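Local coordinates for protein N-acetyltransferase (Trypanosoma brucei, PDB 3I3G) that probably transfers an acetyl group from acetyl-CoA to D-glucosamine 6-phosphate, an early step on the route to UDP-N-acetylglucosamine, at residues S32-L35 with E36-H40; S48-E51 with L52-A56; D57-R61 with A62-T66. All coordinates share one frame; numbering follows the deposited sequence. Where two conformers were deposited one is given.

Contact 1 (S32-L35 with E36-H40)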
ATOM      1  N   SER A  32       8.750   6.067 -20.738  1.00 13.77           N
ATOM      2  CA  SER A  32       9.760   5.152 -21.266  0.50 13.63           C
ATOM      3  C   SER A  32      11.065   5.243 -20.479  1.00 13.56           C
ATOM      4  O   SER A  32      11.630   4.227 -20.078  1.00 13.53           O
ATOM      5  CB  SER A  32      10.015   5.422 -22.750  0.50 13.65           C
ATOM      6  OG  SER A  32      10.581   6.706 -22.947  0.50 13.79           O
ATOM      7  N   SER A  33      11.542   6.466 -20.264  1.00 13.41           N
ATOM      8  CA  SER A  33      12.772   6.679 -19.509  1.00 13.32           C
ATOM      9  C   SER A  33      12.589   6.218 -18.068  1.00 13.27           C
ATOM     10  O   SER A  33      13.518   5.714 -17.437  1.00 13.17           O
ATOM     11  CB  SER A  33      13.171   8.155 -19.543  1.00 13.28           C
ATOM     12  OG  SER A  33      14.395   8.364 -18.863  1.00 13.26           O
ATOM     13  N   HIS A  34      11.375   6.397 -17.557  1.00 13.23           N
ATOM     14  CA  HIS A  34      11.035   6.000 -16.198  1.00 13.35           C
ATOM     15  C   HIS A  34      11.134   4.485 -16.027  1.00 13.53           C
ATOM     16  O   HIS A  34      11.657   3.997 -15.024  1.00 13.44           O
ATOM     17  CB  HIS A  34       9.625   6.491 -15.857  1.00 13.25           C
ATOM     18  CG  HIS A  34       9.224   6.249 -14.435  1.00 13.06           C
ATOM     19  ND1 HIS A  34       8.228   5.363 -14.083  1.00 12.68           N
ATOM     20  CD2 HIS A  34       9.680   6.781 -13.277  1.00 12.82           C
ATOM     21  CE1 HIS A  34       8.090   5.359 -12.770  1.00 12.60           C
ATOM     22  NE2 HIS A  34       8.959   6.210 -12.256  1.00 12.86           N
ATOM     23  N   LEU A  35      10.636   3.744 -17.014  1.00 13.84           N
ATOM     24  CA  LEU A  35      10.681   2.287 -16.969  1.00 14.31           C
ATOM     25  C   LEU A  35      12.123   1.793 -16.933  1.00 14.67           C
ATOM     26  O   LEU A  35      12.446   0.829 -16.238  1.00 14.66           O
ATOM     27  CB  LEU A  35       9.954   1.687 -18.176  1.00 14.32           C
ATOM     28  CG  LEU A  35       9.994   0.162 -18.300  1.00 14.37           C
ATOM     29  CD1 LEU A  35       9.414  -0.495 -17.058  1.00 14.34           C
ATOM     30  CD2 LEU A  35       9.253  -0.296 -19.546  1.00 14.61           C
ATOM     31  N   GLU A  36      12.985   2.463 -17.690  1.00 15.07           N
ATOM     32  CA  GLU A  36      14.401   2.121 -17.728  1.00 15.55           C
ATOM     33  C   GLU A  36      15.024   2.280 -16.344  1.00 15.60           C
ATOM     34  O   GLU A  36      15.784   1.423 -15.888  1.00 15.44           O
ATOM     35  CB  GLU A  36      15.126   3.004 -18.746  1.00 15.80           C
ATOM     36  CG  GLU A  36      16.588   2.653 -18.956  1.00 16.90           C
ATOM     37  CD  GLU A  36      17.185   3.376 -20.146  1.00 18.46           C
ATOM     38  OE1 GLU A  36      18.414   3.285 -20.345  1.00 19.59           O
ATOM     39  OE2 GLU A  36      16.423   4.036 -20.883  1.00 19.53           O
ATOM     40  N   LEU A  37      14.690   3.380 -15.678  1.00 15.72           N
ATOM     41  CA  LEU A  37      15.165   3.628 -14.323  1.00 15.97           C
ATOM     42  C   LEU A  37      14.724   2.514 -13.379  1.00 16.22           C
ATOM     43  O   LEU A  37      15.529   1.980 -12.614  1.00 16.13           O
ATOM     44  CB  LEU A  37      14.647   4.975 -13.814  1.00 15.86           C
ATOM     45  CG  LEU A  37      14.970   5.332 -12.360  1.00 15.92           C
ATOM     46  CD1 LEU A  37      16.463   5.546 -12.177  1.00 15.69           C
ATOM     47  CD2 LEU A  37      14.200   6.567 -11.932  1.00 15.67           C
ATOM     48  N   LEU A  38      13.443   2.167 -13.435  1.00 16.51           N
ATOM     49  CA  LEU A  38      12.896   1.132 -12.562  1.00 17.00           C
ATOM     50  C   LEU A  38      13.621  -0.198 -12.751  1.00 17.38           C
ATOM     51  O   LEU A  38      13.582  -1.064 -11.879  1.00 17.44           O
ATOM     52  CB  LEU A  38      11.392   0.966 -12.794  1.00 16.87           C
ATOM     53  CG  LEU A  38      10.512   2.150 -12.384  1.00 16.92           C
ATOM     54  CD1 LEU A  38       9.068   1.930 -12.813  1.00 16.66           C
ATOM     55  CD2 LEU A  38      10.596   2.391 -10.886  1.00 17.03           C
ATOM     56  N   GLY A  39      14.279  -0.352 -13.895  1.00 17.88           N
ATOM     57  CA  GLY A  39      15.054  -1.557 -14.172  1.00 18.54           C
ATOM     58  C   GLY A  39      16.145  -1.778 -13.140  1.00 19.00           C
ATOM     59  O   GLY A  39      16.647  -2.890 -12.982  1.00 19.10           O
ATOM     60  N   HIS A  40      16.512  -0.714 -12.435  1.00 19.40           N
ATOM     61  CA  HIS A  40      17.553  -0.794 -11.417  1.00 19.91           C
ATOM     62  C   HIS A  40      17.006  -1.318 -10.093  1.00 20.12           C
ATOM     63  O   HIS A  40      17.766  -1.746  -9.223  1.00 20.35           O
ATOM     64  CB  HIS A  40      18.205   0.574 -11.205  1.00 19.92           C
ATOM     65  CG  HIS A  40      18.919   1.095 -12.412  1.00 20.34           C
ATOM     66  ND1 HIS A  40      20.193   0.694 -12.752  1.00 20.77           N
ATOM     67  CD2 HIS A  40      18.538   1.985 -13.358  1.00 20.79           C
ATOM     68  CE1 HIS A  40      20.566   1.313 -13.859  1.00 20.94           C
ATOM     69  NE2 HIS A  40      19.581   2.104 -14.246  1.00 21.13           N
TER

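Contact 2 (S48-E51 with L52-A56)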
ATOM      1  N   SER A  48       5.374  -1.170 -24.470  1.00 18.50           N
ATOM      2  CA  SER A  48       5.124  -0.174 -25.505  1.00 18.37           C
ATOM      3  C   SER A  48       4.648   1.131 -24.878  1.00 18.29           C
ATOM      4  O   SER A  48       4.206   1.152 -23.730  1.00 18.21           O
ATOM      5  CB  SER A  48       4.080  -0.685 -26.496  1.00 18.35           C
ATOM      6  OG  SER A  48       2.817  -0.828 -25.868  1.00 18.11           O
ATOM      7  N   GLY A  49       4.740   2.219 -25.635  1.00 18.21           N
ATOM      8  CA  GLY A  49       4.244   3.508 -25.171  1.00 18.11           C
ATOM      9  C   GLY A  49       2.776   3.432 -24.793  1.00 18.00           C
ATOM     10  O   GLY A  49       2.350   4.012 -23.794  1.00 17.99           O
ATOM     11  N   VAL A  50       2.002   2.709 -25.594  1.00 17.93           N
ATOM     12  CA  VAL A  50       0.579   2.533 -25.325  1.00 17.87           C
ATOM     13  C   VAL A  50       0.350   1.802 -24.006  1.00 17.81           C
ATOM     14  O   VAL A  50      -0.489   2.204 -23.202  1.00 17.72           O
ATOM     15  CB  VAL A  50      -0.121   1.762 -26.460  1.00 17.91           C
ATOM     16  CG1 VAL A  50      -1.487   1.268 -26.003  1.00 18.06           C
ATOM     17  CG2 VAL A  50      -0.252   2.639 -27.697  1.00 17.87           C
ATOM     18  N   GLU A  51       1.102   0.728 -23.789  1.00 17.76           N
ATOM     19  CA  GLU A  51       0.991  -0.046 -22.557  1.00 17.69           C
ATOM     20  C   GLU A  51       1.380   0.794 -21.346  1.00 17.50           C
ATOM     21  O   GLU A  51       0.693   0.785 -20.324  1.00 17.43           O
ATOM     22  CB  GLU A  51       1.860  -1.304 -22.630  1.00 17.77           C
ATOM     23  CG  GLU A  51       1.365  -2.333 -23.636  1.00 18.47           C
ATOM     24  CD  GLU A  51       2.311  -3.508 -23.793  1.00 19.46           C
ATOM     25  OE1 GLU A  51       3.533  -3.283 -23.927  1.00 19.42           O
ATOM     26  OE2 GLU A  51       1.829  -4.662 -23.790  1.00 20.33           O
ATOM     27  N   LEU A  52       2.485   1.522 -21.466  1.00 17.24           N
ATOM     28  CA  LEU A  52       2.945   2.386 -20.385  1.00 17.08           C
ATOM     29  C   LEU A  52       1.888   3.428 -20.029  1.00 17.04           C
ATOM     30  O   LEU A  52       1.586   3.644 -18.856  1.00 16.91           O
ATOM     31  CB  LEU A  52       4.258   3.073 -20.768  1.00 17.06           C
ATOM     32  CG  LEU A  52       5.510   2.193 -20.770  1.00 16.91           C
ATOM     33  CD1 LEU A  52       6.663   2.890 -21.479  1.00 16.90           C
ATOM     34  CD2 LEU A  52       5.901   1.811 -19.347  1.00 16.76           C
ATOM     35  N   ALA A  53       1.326   4.068 -21.050  1.00 17.00           N
ATOM     36  CA  ALA A  53       0.313   5.096 -20.844  1.00 17.05           C
ATOM     37  C   ALA A  53      -0.884   4.553 -20.070  1.00 17.09           C
ATOM     38  O   ALA A  53      -1.389   5.203 -19.154  1.00 17.01           O
ATOM     39  CB  ALA A  53      -0.136   5.677 -22.178  1.00 17.04           C
ATOM     40  N   ASN A  54      -1.335   3.361 -20.446  1.00 17.12           N
ATOM     41  CA  ASN A  54      -2.477   2.735 -19.790  1.00 17.37           C
ATOM     42  C   ASN A  54      -2.205   2.437 -18.320  1.00 17.27           C
ATOM     43  O   ASN A  54      -3.080   2.609 -17.472  1.00 17.36           O
ATOM     44  CB  ASN A  54      -2.887   1.457 -20.521  1.00 17.50           C
ATOM     45  CG  ASN A  54      -3.585   1.741 -21.835  1.00 18.10           C
ATOM     46  OD1 ASN A  54      -3.949   2.882 -22.120  1.00 18.96           O
ATOM     47  ND2 ASN A  54      -3.778   0.704 -22.641  1.00 18.96           N
ATOM     48  N   ILE A  55      -0.991   1.988 -18.027  1.00 17.21           N
ATOM     49  CA  ILE A  55      -0.594   1.710 -16.652  1.00 17.19           C
ATOM     50  C   ILE A  55      -0.556   2.996 -15.833  1.00 17.31           C
ATOM     51  O   ILE A  55      -1.046   3.040 -14.704  1.00 17.19           O
ATOM     52  CB  ILE A  55       0.781   1.023 -16.591  1.00 17.12           C
ATOM     53  CG1 ILE A  55       0.712  -0.360 -17.244  1.00 17.01           C
ATOM     54  CG2 ILE A  55       1.254   0.911 -15.150  1.00 16.95           C
ATOM     55  CD1 ILE A  55       2.063  -1.011 -17.443  1.00 16.99           C
ATOM     56  N   ALA A  56       0.030   4.042 -16.408  1.00 17.47           N
ATOM     57  CA  ALA A  56       0.076   5.341 -15.752  1.00 17.79           C
ATOM     58  C   ALA A  56      -1.340   5.811 -15.437  1.00 18.07           C
ATOM     59  O   ALA A  56      -1.588   6.411 -14.394  1.00 18.03           O
ATOM     60  CB  ALA A  56       0.794   6.356 -16.628  1.00 17.73           C
TER

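Contact 3 (D57-R61 with A62-T66)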
ATOM      1  N   ASP A  57      -2.266   5.528 -16.348  1.00 18.48           N
ATOM      2  CA  ASP A  57      -3.669   5.861 -16.137  1.00 18.96           C
ATOM      3  C   ASP A  57      -4.261   5.119 -14.949  1.00 19.11           C
ATOM      4  O   ASP A  57      -4.895   5.723 -14.083  1.00 19.15           O
ATOM      5  CB  ASP A  57      -4.492   5.557 -17.386  1.00 19.11           C
ATOM      6  CG  ASP A  57      -4.917   6.807 -18.113  1.00 19.86           C
ATOM      7  OD1 ASP A  57      -4.048   7.472 -18.715  1.00 20.52           O
ATOM      8  OD2 ASP A  57      -6.125   7.128 -18.077  1.00 20.95           O
ATOM      9  N   MET A  58      -4.036   3.839 -14.919  1.00 19.32           N
ATOM     10  CA  MET A  58      -4.573   3.002 -13.880  0.50 19.43           C
ATOM     11  C   MET A  58      -4.023   3.494 -12.536  1.00 19.49           C
ATOM     12  O   MET A  58      -4.735   3.569 -11.593  1.00 19.43           O
ATOM     13  CB  MET A  58      -4.249   1.567 -14.128  0.50 19.47           C
ATOM     14  CG  MET A  58      -4.861   0.990 -15.341  0.50 19.72           C
ATOM     15  SD  MET A  58      -6.648   0.837 -15.205  0.50 20.26           S
ATOM     16  CE  MET A  58      -7.169   2.399 -15.601  0.50 20.07           C
ATOM     17  N   ARG A  59      -2.756   3.845 -12.497  1.00 19.56           N
ATOM     18  CA  ARG A  59      -2.103   4.303 -11.276  1.00 19.75           C
ATOM     19  C   ARG A  59      -2.694   5.618 -10.771  1.00 20.02           C
ATOM     20  O   ARG A  59      -2.928   5.778  -9.572  1.00 20.05           O
ATOM     21  CB  ARG A  59      -0.588   4.420 -11.478  1.00 19.64           C
ATOM     22  CG  ARG A  59       0.119   3.072 -11.558  1.00 19.33           C
ATOM     23  CD  ARG A  59       1.576   3.208 -11.983  1.00 18.99           C
ATOM     24  NE  ARG A  59       2.372   3.967 -11.022  1.00 18.52           N
ATOM     25  CZ  ARG A  59       2.944   3.444  -9.942  1.00 18.52           C
ATOM     26  NH1 ARG A  59       3.653   4.214  -9.128  1.00 18.39           N
ATOM     27  NH2 ARG A  59       2.805   2.154  -9.670  1.00 18.49           N
ATOM     28  N   ARG A  60      -2.943   6.554 -11.681  1.00 20.35           N
ATOM     29  CA  ARG A  60      -3.587   7.810 -11.304  1.00 20.80           C
ATOM     30  C   ARG A  60      -4.988   7.550 -10.765  1.00 20.87           C
ATOM     31  O   ARG A  60      -5.436   8.211  -9.827  1.00 20.83           O
ATOM     32  CB  ARG A  60      -3.652   8.776 -12.488  1.00 20.91           C
ATOM     33  CG  ARG A  60      -2.356   9.519 -12.761  1.00 21.79           C
ATOM     34  CD  ARG A  60      -2.583  10.676 -13.726  1.00 22.88           C
ATOM     35  NE  ARG A  60      -3.295  10.249 -14.926  1.00 23.85           N
ATOM     36  CZ  ARG A  60      -2.705   9.731 -15.997  1.00 24.19           C
ATOM     37  NH1 ARG A  60      -1.390   9.577 -16.017  1.00 24.46           N
ATOM     38  NH2 ARG A  60      -3.431   9.367 -17.046  1.00 24.53           N
ATOM     39  N   ARG A  61      -5.674   6.582 -11.366  1.00 20.99           N
ATOM     40  CA  ARG A  61      -7.010   6.193 -10.928  1.00 21.11           C
ATOM     41  C   ARG A  61      -6.982   5.671  -9.497  1.00 20.87           C
ATOM     42  O   ARG A  61      -7.953   5.816  -8.753  1.00 20.96           O
ATOM     43  CB  ARG A  61      -7.582   5.121 -11.857  1.00 21.39           C
ATOM     44  CG  ARG A  61      -7.952   5.629 -13.238  1.00 22.30           C
ATOM     45  CD  ARG A  61      -9.028   6.694 -13.145  1.00 24.00           C
ATOM     46  NE  ARG A  61      -9.634   6.981 -14.440  1.00 25.22           N
ATOM     47  CZ  ARG A  61     -10.677   7.785 -14.610  1.00 25.83           C
ATOM     48  NH1 ARG A  61     -11.232   8.382 -13.564  1.00 26.41           N
ATOM     49  NH2 ARG A  61     -11.169   7.993 -15.823  1.00 26.21           N
ATOM     50  N   ALA A  62      -5.864   5.059  -9.123  1.00 20.50           N
ATOM     51  CA  ALA A  62      -5.693   4.521  -7.780  1.00 20.14           C
ATOM     52  C   ALA A  62      -5.226   5.603  -6.811  1.00 19.81           C
ATOM     53  O   ALA A  62      -4.969   5.331  -5.638  1.00 19.91           O
ATOM     54  CB  ALA A  62      -4.713   3.357  -7.797  1.00 20.13           C
ATOM     55  N   GLY A  63      -5.120   6.831  -7.309  1.00 19.34           N
ATOM     56  CA  GLY A  63      -4.706   7.962  -6.485  1.00 18.76           C
ATOM     57  C   GLY A  63      -3.217   7.979  -6.204  1.00 18.35           C
ATOM     58  O   GLY A  63      -2.748   8.715  -5.336  1.00 18.33           O
ATOM     59  N   ILE A  64      -2.470   7.163  -6.940  1.00 17.86           N
ATOM     60  CA  ILE A  64      -1.023   7.099  -6.775  1.00 17.40           C
ATOM     61  C   ILE A  64      -0.348   8.326  -7.373  1.00 17.10           C
ATOM     62  O   ILE A  64      -0.634   8.717  -8.506  1.00 17.03           O
ATOM     63  CB  ILE A  64      -0.432   5.839  -7.436  1.00 17.40           C
ATOM     64  CG1 ILE A  64      -1.029   4.577  -6.815  1.00 17.36           C
ATOM     65  CG2 ILE A  64       1.084   5.829  -7.305  1.00 17.37           C
ATOM     66  CD1 ILE A  64      -0.571   3.299  -7.482  1.00 17.49           C
ATOM     67  N   VAL A  65       0.549   8.930  -6.601  1.00 16.66           N
ATOM     68  CA  VAL A  65       1.342  10.053  -7.078  1.00 16.32           C
ATOM     69  C   VAL A  65       2.795   9.622  -7.231  1.00 15.98           C
ATOM     70  O   VAL A  65       3.371   9.023  -6.323  1.00 15.85           O
ATOM     71  CB  VAL A  65       1.287  11.241  -6.102  1.00 16.39           C
ATOM     72  CG1 VAL A  65       2.110  12.404  -6.637  1.00 16.43           C
ATOM     73  CG2 VAL A  65      -0.150  11.666  -5.859  1.00 16.61           C
ATOM     74  N   THR A  66       3.384   9.922  -8.382  1.00 15.60           N
ATOM     75  CA  THR A  66       4.785   9.598  -8.615  1.00 15.32           C
ATOM     76  C   THR A  66       5.605  10.860  -8.853  1.00 15.14           C
ATOM     77  O   THR A  66       5.325  11.633  -9.770  1.00 15.00           O
ATOM     78  CB  THR A  66       4.962   8.640  -9.808  1.00 15.28           C
ATOM     79  OG1 THR A  66       4.216   7.439  -9.575  1.00 15.37           O
ATOM     80  CG2 THR A  66       6.431   8.288  -9.990  1.00 15.34           C
TER
HETATM   81  O   HOH W   1       2.674   6.390 -11.577  1.00 22.04           O

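Contact 1 (S32-L35 with E36-H40)
The carbonyl oxygens of Ser32, Ser33 and His34 accept the amides of Glu36, Leu37 and Leu38 in regular i to i+4 bonds, and the turn slackens at Gly39, whose N makes a weak bond of 3.2 Å to Leu35 O. Of these bonds Leu38 N to His34 O is the shortest at 3.0 Å, with an N-H...O angle of 163°. The same two residues supply the main meeting of side chains. Leu38 CG lies 4.0 Å above the plane of the His34 ring, displaced toward its rim, and the CD1 branch, on the same side of the ring, comes down just outside the rim, 3.6 Å from His34 CE1. Leu38 can lean back this way because its CG stands beside its own backbone N (chi1 -67°), while His34 extends its ring with CG opposite the backbone N (chi1 -174°). The ring is fixed at its far end by a hydrogen bond between NE2 and Ser80 OG, and Phe89 of the second subunit meets it nearly at right angles. Ser33 OG is likewise bonded, to Ile77 N. With Leu37 packed on Ile77 and Val103, this is an amphipathic helix laid against the central sheet, as expected of the first helix of a GNAT fold.

Contact 2 (S48-E51 with L52-A56)
Val50 sets CG1 opposite its backbone N (chi1 165°) and Asn54 sets CG opposite its carbonyl carbon (chi1 -73°), which lays the two side chains alongside each other, pointing the same way, with Val50 CG1 4.1 Å from Asn54 ND2. One turn of backbone joins them, Asn54 N donating to Val50 O. At the head of the helix Glu51 extends its chain and rotates the carboxylate to meet Ser48. Glu51 N donates to Ser48 OG at 3.1 Å, and Ser48 N returns a straight bond to Glu51 OE1, 2.9 Å long with an angle of 172°. That carboxylate oxygen receives the amide on its anti lone pair, away from OE2, and takes a further weak bond from Ser48 OG. The reciprocal pair is a capping box, with Ser48 as N-cap of helix 49-61, and the negative carboxylate probably suits the positive end of the helix dipole. Leu52 N bonds Ser48 O at 2.9 Å, and the CG of Leu52 rests 3.4 Å from that same oxygen. On another flank of the helix, Ile55 brings CG1 to 3.3 Å from Glu51 O and packs on Lys88 of the second subunit, whose Phe89 meets Leu52 and Ala56.

Contact 3 (D57-R61 with A62-T66)
Met58 O receives a weak bond from Ala62 N, which also makes a weak bond to Arg59 O. Arg59 carries most of the contact. Its carbonyl oxygen accepts Ile64 N at 3.0 Å, and its side chain turns aside at chi3 (63°), which brings the guanidinium over Ile64: the CG2 methyl is 3.5 Å from Arg59 NH1, and CD1 sits off one face toward the rim. Thr66 OG1 and a water lie at the edge of the group, in its plane. The water accepts from Arg59 NE and is bonded to Thr66 OG1, bridging the two residues, while Arg59 NH2 is held by Pro87 O of the second subunit. Arg60 reaches back along the helix to Asp57, its NH2 forming a salt bridge of 2.6 Å with Asp57 OD1. Arg60 O takes Gly63 N at 2.9 Å, the donor standing above the carbonyl plane. Past Arg61, Gly63 turns the chain with phi at 76°, and the bonds back into the final turn make this a Schellman motif. The chain thus passes from helix 49-61 into strand 65-71, which lies between strands 21-25 and 76-86: Thr66 bonds Leu26 through its backbone and Ser82 through OG1, while Ile64 packs on Met84 of the neighbouring strand and on Gln86 of the second subunit.

Overall arrangement
The three contacts follow one another along the chain, contact 1 on helix 31-38 and contacts 2 and 3 at the start and the end of helix 49-61. Contact 3 runs on into strand 65-71 of the mixed sheet. Centres of contacts 1 and 2 lie about 13 Å apart, as do those of contacts 2 and 3; contacts 1 and 3 are about 17 Å apart. The two helices meet where Leu35 CD2 comes within 4.0 Å of Leu52 CD2, and His34 also packs on Thr66. All three contacts share one residue of the second subunit, Phe89, so helices 31-38 and 49-61 both take part in the dimer interface.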